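PDB 1GL4: nidogen-1 from Mus musculus, which binds laminin tightly, and also collagen IV and perlecan, in basement membranes, and probably has a role in interactions between cells and the extracellular matrix. Local coordinates for residues Q42-G47 / N125-T130; G109-W114 / F134-E139; V140-H145 / G172-I177; E190-S195 / I199-T204. All coordinates share one frame; numbering follows the deposited sequence.

Contact 1: Q42-G47 / N125-T130; sequences QCVAEG and NGFSIT
Phe127 of the short helix 126-130 reaches across to Gln42 and Val44, and its ring carries almost all of this contact. Starting at CB, the side chain leaves the helix with CG anti to the backbone N (chi1 -168°), a setting that swings the ring off the helix and against residues 42-44. Farther out along the ring, CD2 comes within 4.2 Å of Val44 CG2, and CE2 lies closer to the same methyl, at 3.8 Å. CZ, the tip, touches two neighbours: Val44 CG1 at 4.0 Å and Gln42 CB at 4.1 Å. The CA of Cys43 faces the ring edge, near its plane. Strand 43-45 pairs with strand 36-38 in the EGF-like module, where Cys43 is tied to Cys32 by a disulfide, while the helix belongs to the G2 beta-barrel domain; the ring thus bridges the two modules without a hydrogen bond between the segments. Within the barrel domain Phe127 also meets the ring of Phe116. Gln42 turns its amide away from Phe127, toward Ile158 N and Glu133. The helix itself is fixed at its start by Asn125, the N-cap, whose OD1 accepts from Ser128 N at 3.0 Å in a straight bond (N-H...O 166°). In the first turn, Gly126 O takes two donors from opposite faces of its carbonyl plane, both from Thr130: its N and, at 3.0 Å, its OG1.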
loop_
_atom_site.group_PDB
_atom_site.type_symbol
_atom_site.label_atom_id
_atom_site.label_comp_id
_atom_site.label_asym_id
_atom_site.label_seq_id
_atom_site.Cartn_x
_atom_site.Cartn_y
_atom_site.Cartn_z
ATOM N N GLN A 42 16.290 -7.523 -8.408
ATOM C CA GLN A 42 15.583 -7.639 -7.133
ATOM C C GLN A 42 14.509 -8.718 -7.313
ATOM O O GLN A 42 13.728 -8.668 -8.273
ATOM C CB GLN A 42 14.908 -6.306 -6.771
ATOM C CG GLN A 42 15.793 -5.055 -6.859
ATOM C CD GLN A 42 16.784 -4.931 -5.719
ATOM O OE1 GLN A 42 16.562 -5.452 -4.631
ATOM N NE2 GLN A 42 17.877 -4.212 -5.958
ATOM N N CYS A 43 14.470 -9.687 -6.402
ATOM C CA CYS A 43 13.491 -10.774 -6.480
ATOM C C CYS A 43 12.954 -11.143 -5.096
ATOM O O CYS A 43 13.679 -11.057 -4.110
ATOM C CB CYS A 43 14.127 -12.027 -7.104
ATOM S SG CYS A 43 14.897 -11.808 -8.745
ATOM N N VAL A 44 11.682 -11.543 -5.033
ATOM C CA VAL A 44 11.060 -11.970 -3.776
ATOM C C VAL A 44 10.263 -13.251 -4.040
ATOM O O VAL A 44 9.748 -13.456 -5.141
ATOM C CB VAL A 44 10.109 -10.889 -3.191
ATOM C CG1 VAL A 44 10.897 -9.636 -2.837
ATOM C CG2 VAL A 44 9.003 -10.559 -4.183
ATOM N N ALA A 45 10.177 -14.118 -3.034
ATOM C CA ALA A 45 9.457 -15.382 -3.163
ATOM C C ALA A 45 7.953 -15.194 -3.313
ATOM O O ALA A 45 7.358 -14.348 -2.650
ATOM C CB ALA A 45 9.744 -16.267 -1.952
ATOM N N GLU A 46 7.341 -15.994 -4.180
ATOM C CA GLU A 46 5.902 -15.912 -4.396
ATOM C C GLU A 46 5.155 -16.241 -3.102
ATOM O O GLU A 46 5.606 -17.080 -2.319
ATOM C CB GLU A 46 5.477 -16.890 -5.494
ATOM C CG GLU A 46 6.172 -16.663 -6.829
ATOM C CD GLU A 46 5.652 -17.580 -7.922
ATOM O OE1 GLU A 46 5.528 -18.797 -7.669
ATOM O OE2 GLU A 46 5.373 -17.084 -9.035
ATOM N N GLY A 47 4.026 -15.565 -2.881
ATOM C CA GLY A 47 3.211 -15.788 -1.693
ATOM C C GLY A 47 3.806 -15.367 -0.354
ATOM O O GLY A 47 3.256 -15.676 0.710
ATOM N N ASN A 125 2.686 -6.487 -12.226
ATOM C CA ASN A 125 2.473 -5.401 -11.266
ATOM C C ASN A 125 3.730 -4.536 -11.205
ATOM O O ASN A 125 4.716 -4.829 -11.878
ATOM C CB ASN A 125 2.125 -5.930 -9.858
ATOM C CG ASN A 125 3.174 -6.879 -9.294
ATOM O OD1 ASN A 125 4.361 -6.778 -9.609
ATOM N ND2 ASN A 125 2.732 -7.801 -8.428
ATOM N N GLY A 126 3.691 -3.478 -10.400
ATOM C CA GLY A 126 4.824 -2.575 -10.296
ATOM C C GLY A 126 6.169 -3.184 -9.933
ATOM O O GLY A 126 7.209 -2.771 -10.466
ATOM N N PHE A 127 6.169 -4.152 -9.022
ATOM C CA PHE A 127 7.420 -4.776 -8.611
ATOM C C PHE A 127 8.029 -5.621 -9.721
ATOM O O PHE A 127 9.242 -5.604 -9.921
ATOM C CB PHE A 127 7.231 -5.649 -7.369
ATOM C CG PHE A 127 8.531 -6.083 -6.757
ATOM C CD1 PHE A 127 9.338 -5.159 -6.095
ATOM C CD2 PHE A 127 8.983 -7.390 -6.901
ATOM C CE1 PHE A 127 10.581 -5.530 -5.586
ATOM C CE2 PHE A 127 10.228 -7.776 -6.397
ATOM C CZ PHE A 127 11.028 -6.845 -5.740
ATOM N N SER A 128 7.192 -6.360 -10.446
ATOM C CA SER A 128 7.691 -7.181 -11.543
ATOM C C SER A 128 8.367 -6.304 -12.596
ATOM O O SER A 128 9.409 -6.667 -13.139
ATOM C CB SER A 128 6.550 -7.984 -12.181
ATOM O OG SER A 128 6.127 -9.050 -11.331
ATOM N N ILE A 129 7.787 -5.137 -12.864
ATOM C CA ILE A 129 8.347 -4.219 -13.860
ATOM C C ILE A 129 9.598 -3.446 -13.414
ATOM O O ILE A 129 10.561 -3.339 -14.175
ATOM C CB ILE A 129 7.285 -3.181 -14.305
ATOM C CG1 ILE A 129 6.123 -3.893 -15.005
ATOM C CG2 ILE A 129 7.917 -2.136 -15.234
ATOM C CD1 ILE A 129 4.908 -3.003 -15.217
ATOM N N THR A 130 9.591 -2.917 -12.189
ATOM C CA THR A 130 10.710 -2.104 -11.693
ATOM C C THR A 130 11.648 -2.715 -10.650
ATOM O O THR A 130 12.728 -2.171 -10.396
ATOM C CB THR A 130 10.202 -0.793 -11.063
ATOM O OG1 THR A 130 9.595 -1.089 -9.799
ATOM C CG2 THR A 130 9.160 -0.121 -11.959
#

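Contact 2: G109-W114 / F134-E139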
loop_
_atom_site.group_PDB
_atom_site.type_symbol
_atom_site.label_atom_id
_atom_site.label_comp_id
_atom_site.label_asym_id
_atom_site.label_seq_id
_atom_site.Cartn_x
_atom_site.Cartn_y
_atom_site.Cartn_z
ATOM N N GLY A 109 -0.007 5.903 -0.051
ATOM C CA GLY A 109 0.277 4.505 0.204
ATOM C C GLY A 109 -0.142 3.664 -0.991
ATOM O O GLY A 109 0.365 2.564 -1.202
ATOM N N GLY A 110 -1.067 4.200 -1.781
ATOM C CA GLY A 110 -1.557 3.499 -2.956
ATOM C C GLY A 110 -0.517 3.047 -3.977
ATOM O O GLY A 110 -0.760 2.092 -4.719
ATOM N N ILE A 111 0.628 3.723 -4.034
ATOM C CA ILE A 111 1.678 3.338 -4.979
ATOM C C ILE A 111 2.203 1.951 -4.600
ATOM O O ILE A 111 2.636 1.180 -5.456
ATOM C CB ILE A 111 2.846 4.374 -4.978
ATOM C CG1 ILE A 111 3.893 4.002 -6.030
ATOM C CG2 ILE A 111 3.481 4.443 -3.601
ATOM C CD1 ILE A 111 3.402 4.123 -7.465
ATOM N N ILE A 112 2.143 1.622 -3.312
ATOM C CA ILE A 112 2.607 0.316 -2.853
ATOM C C ILE A 112 1.611 -0.763 -3.299
ATOM O O ILE A 112 1.989 -1.907 -3.552
ATOM C CB ILE A 112 2.777 0.303 -1.320
ATOM C CG1 ILE A 112 3.829 1.348 -0.925
ATOM C CG2 ILE A 112 3.197 -1.080 -0.844
ATOM C CD1 ILE A 112 4.024 1.522 0.564
ATOM N N GLY A 113 0.339 -0.386 -3.408
ATOM C CA GLY A 113 -0.673 -1.321 -3.871
ATOM C C GLY A 113 -0.439 -1.602 -5.348
ATOM O O GLY A 113 -0.645 -2.719 -5.827
ATOM N N TRP A 114 -0.007 -0.577 -6.075
ATOM C CA TRP A 114 0.288 -0.707 -7.501
ATOM C C TRP A 114 1.477 -1.655 -7.670
ATOM O O TRP A 114 1.481 -2.517 -8.548
ATOM C CB TRP A 114 0.623 0.671 -8.096
ATOM C CG TRP A 114 1.159 0.621 -9.506
ATOM C CD1 TRP A 114 0.444 0.406 -10.649
ATOM C CD2 TRP A 114 2.530 0.748 -9.905
ATOM N NE1 TRP A 114 1.285 0.388 -11.741
ATOM C CE2 TRP A 114 2.571 0.595 -11.312
ATOM C CE3 TRP A 114 3.729 0.972 -9.212
ATOM C CZ2 TRP A 114 3.763 0.661 -12.040
ATOM C CZ3 TRP A 114 4.922 1.039 -9.939
ATOM C CH2 TRP A 114 4.928 0.883 -11.337
ATOM N N PHE A 134 12.689 2.738 -8.504
ATOM C CA PHE A 134 12.082 3.728 -9.390
ATOM C C PHE A 134 11.811 5.049 -8.685
ATOM O O PHE A 134 11.912 5.146 -7.461
ATOM C CB PHE A 134 10.769 3.179 -9.990
ATOM C CG PHE A 134 9.656 2.961 -8.975
ATOM C CD1 PHE A 134 8.669 3.927 -8.775
ATOM C CD2 PHE A 134 9.582 1.774 -8.245
ATOM C CE1 PHE A 134 7.627 3.716 -7.871
ATOM C CE2 PHE A 134 8.541 1.550 -7.335
ATOM C CZ PHE A 134 7.559 2.523 -7.147
ATOM N N THR A 135 11.488 6.067 -9.476
ATOM C CA THR A 135 11.169 7.392 -8.950
ATOM C C THR A 135 9.725 7.701 -9.333
ATOM O O THR A 135 9.308 7.432 -10.462
ATOM C CB THR A 135 12.061 8.488 -9.570
ATOM O OG1 THR A 135 13.435 8.219 -9.274
ATOM C CG2 THR A 135 11.682 9.858 -9.012
ATOM N N ARG A 136 8.972 8.261 -8.392
ATOM C CA ARG A 136 7.579 8.620 -8.619
ATOM C C ARG A 136 7.387 10.114 -8.391
ATOM O O ARG A 136 7.642 10.611 -7.292
ATOM C CB ARG A 136 6.657 7.857 -7.657
ATOM C CG ARG A 136 5.163 8.178 -7.825
ATOM C CD ARG A 136 4.366 7.975 -6.527
ATOM N NE ARG A 136 2.919 7.947 -6.758
ATOM C CZ ARG A 136 2.003 7.867 -5.795
ATOM N NH1 ARG A 136 2.375 7.815 -4.520
ATOM N NH2 ARG A 136 0.709 7.807 -6.107
ATOM N N GLN A 137 6.966 10.827 -9.433
ATOM C CA GLN A 137 6.693 12.259 -9.322
ATOM C C GLN A 137 5.180 12.372 -9.441
ATOM O O GLN A 137 4.618 11.963 -10.453
ATOM C CB GLN A 137 7.320 13.047 -10.479
ATOM C CG GLN A 137 8.829 12.939 -10.628
ATOM C CD GLN A 137 9.322 13.637 -11.891
ATOM O OE1 GLN A 137 9.289 14.869 -11.988
ATOM N NE2 GLN A 137 9.769 12.851 -12.874
ATOM N N ALA A 138 4.516 12.912 -8.421
ATOM C CA ALA A 138 3.064 13.050 -8.477
ATOM C C ALA A 138 2.570 14.433 -8.058
ATOM O O ALA A 138 3.223 15.143 -7.290
ATOM C CB ALA A 138 2.404 11.982 -7.610
ATOM N N GLU A 139 1.406 14.811 -8.581
ATOM C CA GLU A 139 0.793 16.090 -8.251
ATOM C C GLU A 139 -0.701 15.872 -8.087
ATOM O O GLU A 139 -1.290 15.036 -8.777
ATOM C CB GLU A 139 1.016 17.119 -9.360
ATOM C CG GLU A 139 2.447 17.583 -9.530
ATOM C CD GLU A 139 2.560 18.719 -10.528
ATOM O OE1 GLU A 139 3.694 19.166 -10.796
ATOM O OE2 GLU A 139 1.513 19.169 -11.042
#
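Ile111 packs against the flat guanidinium of Arg136, the two side chains passing in opposite directions, and this apolar-on-guanidinium packing makes the tightest approach between the helix and the strand. Ile111 CB rests over one face of the guanidinium, toward its rim, with NH1 of Arg136 3.5 Å away; Ile111 CD1 follows the chain back to Arg136 NE at 3.9 Å. The arginine can run alongside because it is extended from CG to NE, with CG anti to its N (chi1 180°). Its charge is buried, and hydrogen bonds from NH1 to Pro107 O and from NE to Gln229 OE1 hold the plane. A leucine in place of Arg136 would probably leave both of those oxygens without their donor and Ile111 without the flat surface it lies on. The aromatic part is a T-shaped pair: the edge of Trp114 points at the face of Phe134, with centroids 5.8 Å apart and planes at 75°. The remaining apolar contact is aliphatic on aromatic: Ile111 CG1 meets the ring edge of Phe134 at CZ, 4.1 Å away. No hydrogen bond joins the two segments. A buried helix packed by its side chains against the inner side of the surrounding strands is the hallmark of the GFP-like beta-barrel, the fold of nidogen G2.

Contact 3: V140-H145 / G172-I177; sequences VTFLGH and GRVPQI
Pro175 lays its ring carbons over two aromatic faces, those of Phe142 and His145, where a hairpin loop of the G2 beta-barrel meets the chain that leaves strand 173-174. The turn running from Phe142 to His145, at the end of the strand, is type II; it brings the two aromatic residues to the same proline. Against Phe142 the proline crosses obliquely. Its CD stands almost exactly over the middle of the ring, 3.5 Å from the centroid and only 11° off the normal, a close CH-pi contact, while Pro175 CG leans toward the base of the side chain and meets Phe142 CG at 3.6 Å. His145 is crossed at about a right angle: here Pro175 CG does the touching, 4.0 Å from the imidazole centroid and displaced toward the rim. Val174 lies side by side with Phe142 and points the same way, its CG1 4.0 Å from Phe142 CE1. With chi1 at -65°, CG of Phe142 stands anti to its carbonyl carbon, which directs the ring toward Val174 and Pro175; Leu105 touches it too. An alanine at Phe142 is likely to open a gap beneath Pro175, leaving CD without an aromatic face and Val174 CG1 without this ring beside it. Gly144 supplies the positive phi (95°) of the turn, which is closed by a hydrogen bond from His145 N to Phe142 O, 3.0 Å long.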
loop_
_atom_site.group_PDB
_atom_site.type_symbol
_atom_site.label_atom_id
_atom_site.label_comp_id
_atom_site.label_asym_id
_atom_site.label_seq_id
_atom_site.Cartn_x
_atom_site.Cartn_y
_atom_site.Cartn_z
ATOM N N VAL A 140 -1.311 16.613 -7.170
ATOM C CA VAL A 140 -2.746 16.508 -6.962
ATOM C C VAL A 140 -3.363 17.897 -6.855
ATOM O O VAL A 140 -2.894 18.748 -6.093
ATOM C CB VAL A 140 -3.088 15.678 -5.695
ATOM C CG1 VAL A 140 -2.511 16.335 -4.456
ATOM C CG2 VAL A 140 -4.593 15.530 -5.564
ATOM N N THR A 141 -4.400 18.130 -7.650
ATOM C CA THR A 141 -5.108 19.400 -7.641
ATOM C C THR A 141 -6.497 19.137 -7.081
ATOM O O THR A 141 -7.178 18.213 -7.530
ATOM C CB THR A 141 -5.277 19.978 -9.066
ATOM O OG1 THR A 141 -3.993 20.197 -9.662
ATOM C CG2 THR A 141 -6.021 21.308 -9.009
ATOM N N PHE A 142 -6.899 19.920 -6.082
ATOM C CA PHE A 142 -8.232 19.785 -5.496
ATOM C C PHE A 142 -9.069 20.839 -6.218
ATOM O O PHE A 142 -8.864 22.043 -6.034
ATOM C CB PHE A 142 -8.205 20.067 -3.987
ATOM C CG PHE A 142 -7.406 19.067 -3.190
ATOM C CD1 PHE A 142 -6.013 19.076 -3.225
ATOM C CD2 PHE A 142 -8.049 18.118 -2.396
ATOM C CE1 PHE A 142 -5.267 18.153 -2.479
ATOM C CE2 PHE A 142 -7.310 17.190 -1.645
ATOM C CZ PHE A 142 -5.913 17.213 -1.691
ATOM N N LEU A 143 -9.999 20.388 -7.050
ATOM C CA LEU A 143 -10.826 21.299 -7.833
ATOM C C LEU A 143 -11.593 22.320 -6.997
ATOM O O LEU A 143 -12.328 21.966 -6.080
ATOM C CB LEU A 143 -11.797 20.499 -8.711
ATOM C CG LEU A 143 -11.182 19.368 -9.548
ATOM C CD1 LEU A 143 -12.197 18.919 -10.596
ATOM C CD2 LEU A 143 -9.899 19.836 -10.224
ATOM N N GLY A 144 -11.402 23.596 -7.324
ATOM C CA GLY A 144 -12.079 24.663 -6.606
ATOM C C GLY A 144 -11.249 25.265 -5.485
ATOM O O GLY A 144 -11.673 26.220 -4.837
ATOM N N HIS A 145 -10.059 24.715 -5.258
ATOM C CA HIS A 145 -9.179 25.205 -4.200
ATOM C C HIS A 145 -7.827 25.664 -4.761
ATOM O O HIS A 145 -7.357 25.133 -5.757
ATOM C CB HIS A 145 -9.001 24.096 -3.158
ATOM C CG HIS A 145 -10.291 23.644 -2.550
ATOM N ND1 HIS A 145 -10.988 24.402 -1.633
ATOM C CD2 HIS A 145 -11.041 22.538 -2.769
ATOM C CE1 HIS A 145 -12.111 23.784 -1.313
ATOM N NE2 HIS A 145 -12.167 22.649 -1.989
ATOM N N GLY A 172 3.288 21.633 -0.588
ATOM C CA GLY A 172 2.212 22.335 -1.261
ATOM C C GLY A 172 1.070 22.718 -0.345
ATOM O O GLY A 172 1.251 22.877 0.861
ATOM N N ARG A 173 -0.119 22.849 -0.922
ATOM C CA ARG A 173 -1.299 23.245 -0.162
ATOM C C ARG A 173 -2.457 22.267 -0.346
ATOM O O ARG A 173 -2.689 21.767 -1.447
ATOM C CB ARG A 173 -1.731 24.654 -0.604
ATOM C CG ARG A 173 -2.986 25.215 0.085
ATOM C CD ARG A 173 -3.296 26.629 -0.419
ATOM N NE ARG A 173 -2.184 27.556 -0.200
ATOM C CZ ARG A 173 -1.926 28.166 0.955
ATOM N NH1 ARG A 173 -2.704 27.963 2.013
ATOM N NH2 ARG A 173 -0.871 28.965 1.060
ATOM N N VAL A 174 -3.165 21.986 0.745
ATOM C CA VAL A 174 -4.331 21.102 0.714
ATOM C C VAL A 174 -5.481 21.786 1.445
ATOM O O VAL A 174 -5.255 22.599 2.348
ATOM C CB VAL A 174 -4.059 19.742 1.409
ATOM C CG1 VAL A 174 -2.928 18.996 0.688
ATOM C CG2 VAL A 174 -3.711 19.962 2.877
ATOM N N PRO A 175 -6.730 21.477 1.058
ATOM C CA PRO A 175 -7.904 22.079 1.703
ATOM C C PRO A 175 -7.991 21.597 3.155
ATOM O O PRO A 175 -7.498 20.517 3.491
ATOM C CB PRO A 175 -9.076 21.556 0.868
ATOM C CG PRO A 175 -8.456 21.177 -0.455
ATOM C CD PRO A 175 -7.130 20.591 -0.049
ATOM N N GLN A 176 -8.620 22.390 4.013
ATOM C CA GLN A 176 -8.750 22.013 5.416
ATOM C C GLN A 176 -9.930 21.087 5.673
ATOM O O GLN A 176 -11.040 21.325 5.190
ATOM C CB GLN A 176 -8.911 23.254 6.286
ATOM C CG GLN A 176 -9.026 22.952 7.769
ATOM C CD GLN A 176 -9.271 24.201 8.582
ATOM O OE1 GLN A 176 -10.337 24.817 8.492
ATOM N NE2 GLN A 176 -8.282 24.593 9.371
ATOM N N ILE A 177 -9.676 20.029 6.433
ATOM C CA ILE A 177 -10.710 19.079 6.816
ATOM C C ILE A 177 -10.906 19.278 8.318
ATOM O O ILE A 177 -9.933 19.344 9.072
ATOM C CB ILE A 177 -10.277 17.628 6.496
ATOM C CG1 ILE A 177 -10.421 17.388 4.993
ATOM C CG2 ILE A 177 -11.119 16.630 7.280
ATOM C CD1 ILE A 177 -10.183 15.987 4.564
#

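Contact 4: E190-S195 / I199-T204; sequences ELYHYS and ITSSST
His193 and Thr200 form an antiparallel hydrogen-bonded pair: His193 N gives to Thr200 O at 2.9 Å, nearly head-on to the carbonyl, and Thr200 N returns a bond of 3.0 Å to His193 O. Beyond this pair, direct backbone bonding gives way to water. One water links Leu191 O to Ser202 N, another Leu191 N to Ser202 O, where the strands stand farther apart, with Glu190 CA and Ser203 CA separated by 6.6 Å. A third water joins Glu190 OE2 to Ser201 OG. The same carboxylate also takes the hydroxyl of Tyr192 on OE1, at 2.7 Å and from above its plane, and forms a salt bridge to Arg205 through OE2. Packing completes the contact. Ser201 CB stands over the centre of the Tyr192 ring, 4.2 Å from the centroid, a CH-pi contact, while Ser201 OG is hydrogen-bonded to Gln229 NE2. Ile199 is shared by two tyrosines, each met at its ring edge: CG2 touches Tyr192 CD2 at 3.8 Å, and CG1 touches Tyr194 CD1 at 3.9 Å. The result is a beta hairpin of the G2 barrel wall, joined directly near its turn and bridged by ordered water farther along.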
loop_
_atom_site.group_PDB
_atom_site.type_symbol
_atom_site.label_atom_id
_atom_site.label_comp_id
_atom_site.label_asym_id
_atom_site.label_seq_id
_atom_site.Cartn_x
_atom_site.Cartn_y
_atom_site.Cartn_z
ATOM N N GLU A 190 -7.873 2.806 -12.604
ATOM C CA GLU A 190 -6.892 3.772 -13.110
ATOM C C GLU A 190 -6.143 3.156 -14.276
ATOM O O GLU A 190 -5.840 1.965 -14.255
ATOM C CB GLU A 190 -5.838 4.116 -12.056
ATOM C CG GLU A 190 -6.250 5.022 -10.936
ATOM C CD GLU A 190 -5.040 5.423 -10.104
ATOM O OE1 GLU A 190 -4.339 4.510 -9.618
ATOM O OE2 GLU A 190 -4.787 6.638 -9.946
ATOM N N LEU A 191 -5.824 3.968 -15.279
ATOM C CA LEU A 191 -5.078 3.473 -16.430
ATOM C C LEU A 191 -3.620 3.921 -16.358
ATOM O O LEU A 191 -3.328 5.104 -16.169
ATOM C CB LEU A 191 -5.713 3.963 -17.734
ATOM C CG LEU A 191 -7.146 3.470 -17.982
ATOM C CD1 LEU A 191 -7.651 3.993 -19.323
ATOM C CD2 LEU A 191 -7.177 1.948 -17.961
ATOM N N TYR A 192 -2.714 2.959 -16.497
ATOM C CA TYR A 192 -1.284 3.225 -16.454
ATOM C C TYR A 192 -0.701 2.986 -17.846
ATOM O O TYR A 192 -0.698 1.856 -18.338
ATOM C CB TYR A 192 -0.604 2.312 -15.419
ATOM C CG TYR A 192 -0.889 2.708 -13.977
ATOM C CD1 TYR A 192 -2.159 2.541 -13.420
ATOM C CD2 TYR A 192 0.098 3.303 -13.193
ATOM C CE1 TYR A 192 -2.444 2.968 -12.103
ATOM C CE2 TYR A 192 -0.172 3.736 -11.883
ATOM C CZ TYR A 192 -1.444 3.567 -11.346
ATOM O OH TYR A 192 -1.712 4.011 -10.064
ATOM N N HIS A 193 -0.215 4.061 -18.465
ATOM C CA HIS A 193 0.362 4.018 -19.810
ATOM C C HIS A 193 1.884 3.849 -19.791
ATOM O O HIS A 193 2.592 4.598 -19.114
ATOM C CB HIS A 193 -0.002 5.304 -20.562
ATOM C CG HIS A 193 -1.474 5.579 -20.602
ATOM N ND1 HIS A 193 -2.340 4.882 -21.418
ATOM C CD2 HIS A 193 -2.241 6.430 -19.879
ATOM C CE1 HIS A 193 -3.578 5.288 -21.192
ATOM N NE2 HIS A 193 -3.546 6.226 -20.262
ATOM N N TYR A 194 2.377 2.869 -20.547
ATOM C CA TYR A 194 3.811 2.582 -20.621
ATOM C C TYR A 194 4.428 2.974 -21.963
ATOM O O TYR A 194 3.823 2.768 -23.018
ATOM C CB TYR A 194 4.071 1.087 -20.391
ATOM C CG TYR A 194 5.483 0.660 -20.749
ATOM C CD1 TYR A 194 6.550 0.901 -19.880
ATOM C CD2 TYR A 194 5.765 0.087 -21.995
ATOM C CE1 TYR A 194 7.858 0.589 -20.241
ATOM C CE2 TYR A 194 7.077 -0.225 -22.368
ATOM C CZ TYR A 194 8.116 0.031 -21.487
ATOM O OH TYR A 194 9.416 -0.241 -21.855
ATOM N N SER A 195 5.644 3.517 -21.908
ATOM C CA SER A 195 6.384 3.924 -23.099
ATOM C C SER A 195 7.857 4.199 -22.778
ATOM O O SER A 195 8.183 5.120 -22.026
ATOM C CB SER A 195 5.755 5.177 -23.722
ATOM O OG SER A 195 6.542 5.648 -24.804
ATOM N N ILE A 199 6.159 5.360 -17.113
ATOM C CA ILE A 199 4.754 5.027 -16.891
ATOM C C ILE A 199 4.024 6.245 -16.322
ATOM O O ILE A 199 4.449 6.824 -15.319
ATOM C CB ILE A 199 4.614 3.806 -15.935
ATOM C CG1 ILE A 199 5.085 2.533 -16.652
ATOM C CG2 ILE A 199 3.165 3.644 -15.479
ATOM C CD1 ILE A 199 5.186 1.297 -15.748
ATOM N N THR A 200 2.935 6.636 -16.984
ATOM C CA THR A 200 2.144 7.797 -16.583
ATOM C C THR A 200 0.669 7.458 -16.371
ATOM O O THR A 200 0.162 6.470 -16.914
ATOM C CB THR A 200 2.204 8.920 -17.656
ATOM O OG1 THR A 200 1.787 8.389 -18.922
ATOM C CG2 THR A 200 3.609 9.478 -17.789
ATOM N N SER A 201 -0.012 8.285 -15.581
ATOM C CA SER A 201 -1.441 8.108 -15.324
ATOM C C SER A 201 -2.048 9.403 -14.799
ATOM O O SER A 201 -1.397 10.174 -14.087
ATOM C CB SER A 201 -1.691 7.000 -14.295
ATOM O OG SER A 201 -1.385 7.442 -12.985
ATOM N N SER A 202 -3.299 9.641 -15.164
ATOM C CA SER A 202 -4.015 10.827 -14.713
ATOM C C SER A 202 -5.423 10.350 -14.393
ATOM O O SER A 202 -6.011 9.588 -15.163
ATOM C CB SER A 202 -4.040 11.888 -15.815
ATOM O OG SER A 202 -4.618 13.094 -15.343
ATOM N N SER A 203 -5.957 10.789 -13.257
ATOM C CA SER A 203 -7.280 10.363 -12.831
ATOM C C SER A 203 -8.000 11.428 -12.011
ATOM O O SER A 203 -7.418 12.034 -11.111
ATOM C CB SER A 203 -7.154 9.070 -12.010
ATOM O OG SER A 203 -8.377 8.714 -11.384
ATOM N N THR A 204 -9.269 11.649 -12.339
ATOM C CA THR A 204 -10.098 12.618 -11.631
ATOM C C THR A 204 -11.133 11.805 -10.857
ATOM O O THR A 204 -11.923 11.080 -11.458
ATOM C CB THR A 204 -10.805 13.576 -12.618
ATOM O OG1 THR A 204 -9.819 14.267 -13.398
ATOM C CG2 THR A 204 -11.645 14.609 -11.863
HETATM O O HOH W 1 -3.361 8.618 -11.485
HETATM O O HOH W 2 -4.342 7.539 -16.892
HETATM O O HOH W 3 -6.906 6.654 -15.167
HETATM O O HOH W 4 3.999 6.788 -20.266
#

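How the contacts relate
The centre of contact 2 lies about 3 Å from the centre of the chain; this is the true core, with every touching residue buried. Contact 1 is also largely buried, but lies where the EGF-like module meets the barrel. Contacts 3 and 4 are only partly buried. Contacts 2 and 3 share strand 133-142, contact 2 taking most of it from near its start, contact 3 its last part. Contact 1 touches contact 2 through the probable hydrogen bond from Gly126 N to Trp114 O, and contact 4 touches contact 2 where Tyr192 stacks on Trp114. Contact 4 alone joins its segments by backbone hydrogen bonds and waters; the other three rely on side-chain packing in which aromatic rings take part, joined in contact 2 by a buried guanidinium.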